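Long-range contact in DNA polymerase III subunit delta (Bacillus subtilis, PDB 3ZH9), which probably acts in the clamp-loader complex as the wrench that opens the beta sliding clamp so that it can be loaded onto primed DNA: residues A[249-263]-A[307-319]. Residues are numbered along the deposited sequence; the frame is centred on the assembly and turned at random.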
# COMPACT_ATOMS: atom_id res chain seq x y z
N ILE A 249 -4.17 19.56 -16.47
CA ILE A 249 -2.86 18.95 -16.62
C ILE A 249 -2.71 17.76 -15.68
O ILE A 249 -2.09 16.75 -16.03
CB ILE A 249 -1.72 19.98 -16.43
CG1 ILE A 249 -0.37 19.36 -16.80
CG2 ILE A 249 -1.73 20.53 -15.01
CD1 ILE A 249 0.75 20.36 -16.98
N LYS A 250 -3.30 17.86 -14.49
CA LYS A 250 -3.25 16.78 -13.50
C LYS A 250 -4.16 15.64 -13.90
O LYS A 250 -3.80 14.47 -13.77
CB LYS A 250 -3.63 17.29 -12.10
CG LYS A 250 -3.36 16.27 -11.00
CD LYS A 250 -3.88 16.74 -9.65
N ILE A 251 -5.35 15.98 -14.37
CA ILE A 251 -6.29 14.99 -14.88
C ILE A 251 -5.61 14.18 -16.00
O ILE A 251 -5.74 12.97 -16.07
CB ILE A 251 -7.54 15.66 -15.45
CG1 ILE A 251 -8.30 16.40 -14.34
CG2 ILE A 251 -8.44 14.64 -16.11
CD1 ILE A 251 -9.48 17.16 -14.84
N MET A 252 -4.88 14.88 -16.85
CA MET A 252 -4.27 14.28 -18.02
C MET A 252 -3.17 13.30 -17.60
O MET A 252 -3.06 12.20 -18.14
CB MET A 252 -3.70 15.37 -18.92
CG MET A 252 -2.85 14.86 -20.07
SD MET A 252 -1.44 15.95 -20.38
CE MET A 252 -0.50 15.72 -18.87
N ALA A 253 -2.36 13.72 -16.63
CA ALA A 253 -1.28 12.88 -16.12
C ALA A 253 -1.83 11.57 -15.57
O ALA A 253 -1.30 10.51 -15.88
CB ALA A 253 -0.50 13.63 -15.04
N LEU A 254 -2.88 11.64 -14.76
CA LEU A 254 -3.51 10.43 -14.23
C LEU A 254 -4.12 9.53 -15.33
O LEU A 254 -4.03 8.31 -15.25
CB LEU A 254 -4.58 10.80 -13.20
CG LEU A 254 -4.11 11.63 -12.00
CD1 LEU A 254 -5.28 12.01 -11.10
CD2 LEU A 254 -3.02 10.93 -11.20
N ILE A 255 -4.76 10.14 -16.32
CA ILE A 255 -5.27 9.40 -17.45
C ILE A 255 -4.08 8.71 -18.12
O ILE A 255 -4.10 7.51 -18.36
CB ILE A 255 -5.99 10.34 -18.44
CG1 ILE A 255 -7.27 10.87 -17.80
CG2 ILE A 255 -6.30 9.60 -19.76
CD1 ILE A 255 -7.92 12.04 -18.57
N SER A 256 -3.02 9.47 -18.35
CA SER A 256 -1.79 8.93 -18.93
C SER A 256 -1.23 7.76 -18.11
O SER A 256 -0.89 6.72 -18.67
CB SER A 256 -0.74 10.05 -19.08
OG SER A 256 0.43 9.56 -19.69
N ASN A 257 -1.13 7.92 -16.80
CA ASN A 257 -0.63 6.83 -15.95
C ASN A 257 -1.47 5.55 -16.07
O ASN A 257 -0.94 4.43 -16.01
CB ASN A 257 -0.61 7.26 -14.46
CG ASN A 257 0.31 8.45 -14.19
OD1 ASN A 257 1.29 8.68 -14.90
ND2 ASN A 257 -0.01 9.21 -13.14
N GLN A 258 -2.78 5.70 -16.21
CA GLN A 258 -3.64 4.53 -16.30
C GLN A 258 -3.49 3.85 -17.66
O GLN A 258 -3.47 2.62 -17.74
CB GLN A 258 -5.10 4.89 -16.03
CG GLN A 258 -6.08 3.69 -16.10
CD GLN A 258 -5.84 2.61 -15.04
OE1 GLN A 258 -5.00 2.77 -14.14
NE2 GLN A 258 -6.58 1.51 -15.14
N PHE A 259 -3.38 4.64 -18.72
CA PHE A 259 -3.24 4.06 -20.05
C PHE A 259 -1.90 3.36 -20.20
O PHE A 259 -1.83 2.30 -20.80
CB PHE A 259 -3.47 5.10 -21.15
CG PHE A 259 -4.92 5.22 -21.54
CD1 PHE A 259 -5.57 4.15 -22.15
CD2 PHE A 259 -5.63 6.36 -21.27
CE1 PHE A 259 -6.92 4.24 -22.50
CE2 PHE A 259 -6.98 6.46 -21.63
CZ PHE A 259 -7.62 5.39 -22.24
N ARG A 260 -0.84 3.94 -19.64
CA ARG A 260 0.44 3.25 -19.61
C ARG A 260 0.34 1.93 -18.84
O ARG A 260 0.87 0.92 -19.28
CB ARG A 260 1.55 4.14 -19.03
CG ARG A 260 2.01 5.23 -20.02
CD ARG A 260 3.31 5.91 -19.58
NE ARG A 260 3.14 6.54 -18.28
CZ ARG A 260 2.98 7.85 -18.11
NH1 ARG A 260 3.00 8.66 -19.16
NH2 ARG A 260 2.82 8.33 -16.89
N LEU A 261 -0.35 1.95 -17.71
CA LEU A 261 -0.58 0.73 -16.94
C LEU A 261 -1.34 -0.33 -17.73
O LEU A 261 -1.02 -1.52 -17.65
CB LEU A 261 -1.34 1.05 -15.66
CG LEU A 261 -1.58 -0.14 -14.74
CD1 LEU A 261 -0.29 -0.86 -14.35
CD2 LEU A 261 -2.36 0.32 -13.50
N ILE A 262 -2.39 0.08 -18.44
CA ILE A 262 -3.16 -0.87 -19.23
C ILE A 262 -2.29 -1.53 -20.30
O ILE A 262 -2.28 -2.75 -20.46
CB ILE A 262 -4.38 -0.18 -19.90
CG1 ILE A 262 -5.38 0.23 -18.82
CG2 ILE A 262 -5.06 -1.10 -20.89
CD1 ILE A 262 -6.33 1.30 -19.29
N LEU A 263 -1.52 -0.72 -21.01
CA LEU A 263 -0.62 -1.25 -22.04
C LEU A 263 0.37 -2.27 -21.45
O LEU A 263 0.53 -3.36 -21.98
CB LEU A 263 0.14 -0.11 -22.74
CG LEU A 263 1.07 -0.59 -23.87
CD1 LEU A 263 0.25 -0.90 -25.12
CD2 LEU A 263 2.11 0.42 -24.15
N ILE A 307 -3.26 6.18 -28.15
CA ILE A 307 -3.79 6.97 -27.04
C ILE A 307 -2.64 7.53 -26.22
O ILE A 307 -2.61 8.71 -25.89
CB ILE A 307 -4.77 6.15 -26.17
CG1 ILE A 307 -6.10 5.97 -26.93
CG2 ILE A 307 -5.03 6.85 -24.83
CD1 ILE A 307 -7.01 4.85 -26.37
N ILE A 308 -1.67 6.67 -25.93
CA ILE A 308 -0.52 7.08 -25.17
C ILE A 308 0.24 8.24 -25.85
O ILE A 308 0.57 9.22 -25.20
CB ILE A 308 0.41 5.87 -24.88
CG1 ILE A 308 -0.22 5.00 -23.79
CG2 ILE A 308 1.81 6.34 -24.45
CD1 ILE A 308 0.28 3.58 -23.76
N GLU A 309 0.51 8.12 -27.15
CA GLU A 309 1.21 9.18 -27.86
C GLU A 309 0.38 10.48 -27.91
O GLU A 309 0.91 11.56 -27.69
CB GLU A 309 1.63 8.73 -29.27
CG GLU A 309 2.24 9.84 -30.14
CD GLU A 309 3.52 10.44 -29.56
OE1 GLU A 309 4.05 9.89 -28.58
OE2 GLU A 309 4.00 11.46 -30.10
N GLN A 310 -0.92 10.36 -28.16
CA GLN A 310 -1.81 11.52 -28.07
C GLN A 310 -1.65 12.23 -26.73
O GLN A 310 -1.62 13.46 -26.66
CB GLN A 310 -3.27 11.10 -28.25
CG GLN A 310 -3.65 10.76 -29.68
CD GLN A 310 -5.06 10.19 -29.79
OE1 GLN A 310 -5.66 9.82 -28.79
NE2 GLN A 310 -5.59 10.13 -31.00
N LEU A 311 -1.55 11.46 -25.65
CA LEU A 311 -1.41 12.07 -24.34
C LEU A 311 -0.05 12.73 -24.11
O LEU A 311 0.03 13.74 -23.43
CB LEU A 311 -1.73 11.09 -23.21
CG LEU A 311 -3.21 10.70 -23.10
CD1 LEU A 311 -3.39 9.39 -22.32
CD2 LEU A 311 -4.02 11.84 -22.47
N ALA A 312 1.01 12.17 -24.69
CA ALA A 312 2.34 12.79 -24.57
C ALA A 312 2.35 14.11 -25.32
O ALA A 312 2.92 15.10 -24.86
CB ALA A 312 3.44 11.87 -25.11
N VAL A 313 1.72 14.13 -26.49
CA VAL A 313 1.61 15.36 -27.25
C VAL A 313 0.83 16.39 -26.44
O VAL A 313 1.24 17.55 -26.36
CB VAL A 313 0.93 15.15 -28.63
CG1 VAL A 313 0.68 16.51 -29.30
CG2 VAL A 313 1.81 14.29 -29.54
N MET A 314 -0.27 15.97 -25.83
CA MET A 314 -1.08 16.91 -25.05
C MET A 314 -0.29 17.47 -23.88
O MET A 314 -0.40 18.65 -23.54
CB MET A 314 -2.35 16.24 -24.55
CG MET A 314 -3.24 17.18 -23.74
SD MET A 314 -4.64 16.29 -23.05
CE MET A 314 -5.36 15.66 -24.57
N ASP A 315 0.50 16.61 -23.25
CA ASP A 315 1.33 17.05 -22.13
C ASP A 315 2.25 18.17 -22.58
O ASP A 315 2.45 19.15 -21.86
CB ASP A 315 2.14 15.88 -21.57
CG ASP A 315 3.06 16.30 -20.45
OD1 ASP A 315 2.56 16.50 -19.32
OD2 ASP A 315 4.27 16.45 -20.69
N TYR A 316 2.82 18.04 -23.77
CA TYR A 316 3.73 19.04 -24.29
C TYR A 316 2.99 20.32 -24.69
O TYR A 316 3.47 21.42 -24.44
CB TYR A 316 4.50 18.47 -25.49
CG TYR A 316 5.31 19.51 -26.23
CD1 TYR A 316 6.52 19.96 -25.72
CD2 TYR A 316 4.87 20.04 -27.43
CE1 TYR A 316 7.27 20.90 -26.39
CE2 TYR A 316 5.60 20.99 -28.11
CZ TYR A 316 6.81 21.42 -27.58
OH TYR A 316 7.55 22.37 -28.25
N GLU A 317 1.83 20.16 -25.32
CA GLU A 317 1.05 21.31 -25.76
C GLU A 317 0.47 22.09 -24.58
O GLU A 317 0.16 23.28 -24.69
CB GLU A 317 -0.06 20.86 -26.72
CG GLU A 317 0.45 20.52 -28.11
CD GLU A 317 -0.63 19.92 -29.00
OE1 GLU A 317 -1.63 19.41 -28.47
OE2 GLU A 317 -0.46 19.97 -30.24
N MET A 318 0.32 21.40 -23.44
CA MET A 318 -0.17 22.05 -22.23
C MET A 318 0.95 22.76 -21.47
O MET A 318 0.79 23.89 -21.00
CB MET A 318 -0.87 21.03 -21.31
CG MET A 318 -2.32 20.77 -21.65
SD MET A 318 -3.12 19.74 -20.40
CE MET A 318 -4.73 19.50 -21.16
N LYS A 319 2.09 22.08 -21.35
CA LYS A 319 3.23 22.61 -20.60
C LYS A 319 3.86 23.81 -21.29
O LYS A 319 4.31 24.76 -20.64
CB LYS A 319 4.27 21.51 -20.37
CG LYS A 319 4.03 20.64 -19.14
CD LYS A 319 5.03 19.48 -19.07
CE LYS A 319 5.01 18.79 -17.71
NZ LYS A 319 3.69 18.18 -17.39
O HOH W 1 1.53 9.28 -22.63
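Ile307 sets its CG2 methyl squarely over one face of the Phe259 ring, 3.5 Å from the centroid and 8° off the ring normal, a CH-pi contact. The methyl gets there because CG2 stands anti to the backbone N, while CG1, anti to the carbonyl carbon, carries CD1 to the ring's CE1. At the edge of the ring, in its plane, lies Ile255 CG2, and the Phe299 ring packs edge-to-face with that of Phe259.

The two helices run antiparallel, their axes 9.8 Å apart at 153°, in the all-helical C-terminal domain of delta, and they mesh knobs-into-holes. Leu311 is one knob, among Met252, Ile255, Ser256 and Phe259: its CD1 rests 3.8 Å from Ser256 CA and close to Phe259 CD2, while CD2 turns to Met252 CG. Its other neighbours include Phe332 of helix 325-338. With the Phe259 ring gone, as in an alanine here, the Ile307 methyl would probably lose its aromatic face and a gap would open beside Leu311 CD1. Met252 is the reciprocal knob, among Leu311, Met314, Asp315 and Met318. With CG anti to the backbone N (chi1 171°), its chain then bends twice, bringing SD 4.1 Å from Met318 SD and CE 3.2 Å from Asp315 OD1. That same oxygen takes the syn-side salt bridge from Lys319 NZ at 2.8 Å, and the poorly ordered Lys319 side chain crosses that of Ile249 at about a right angle, Ile249 CD1 lying against its CG and NZ. At the other end, Ile308 CD1 packs 3.7 Å from Leu263 CD2. A water bridges the helices, donating to Ile308 O and hydrogen-bonding Ser256 OG.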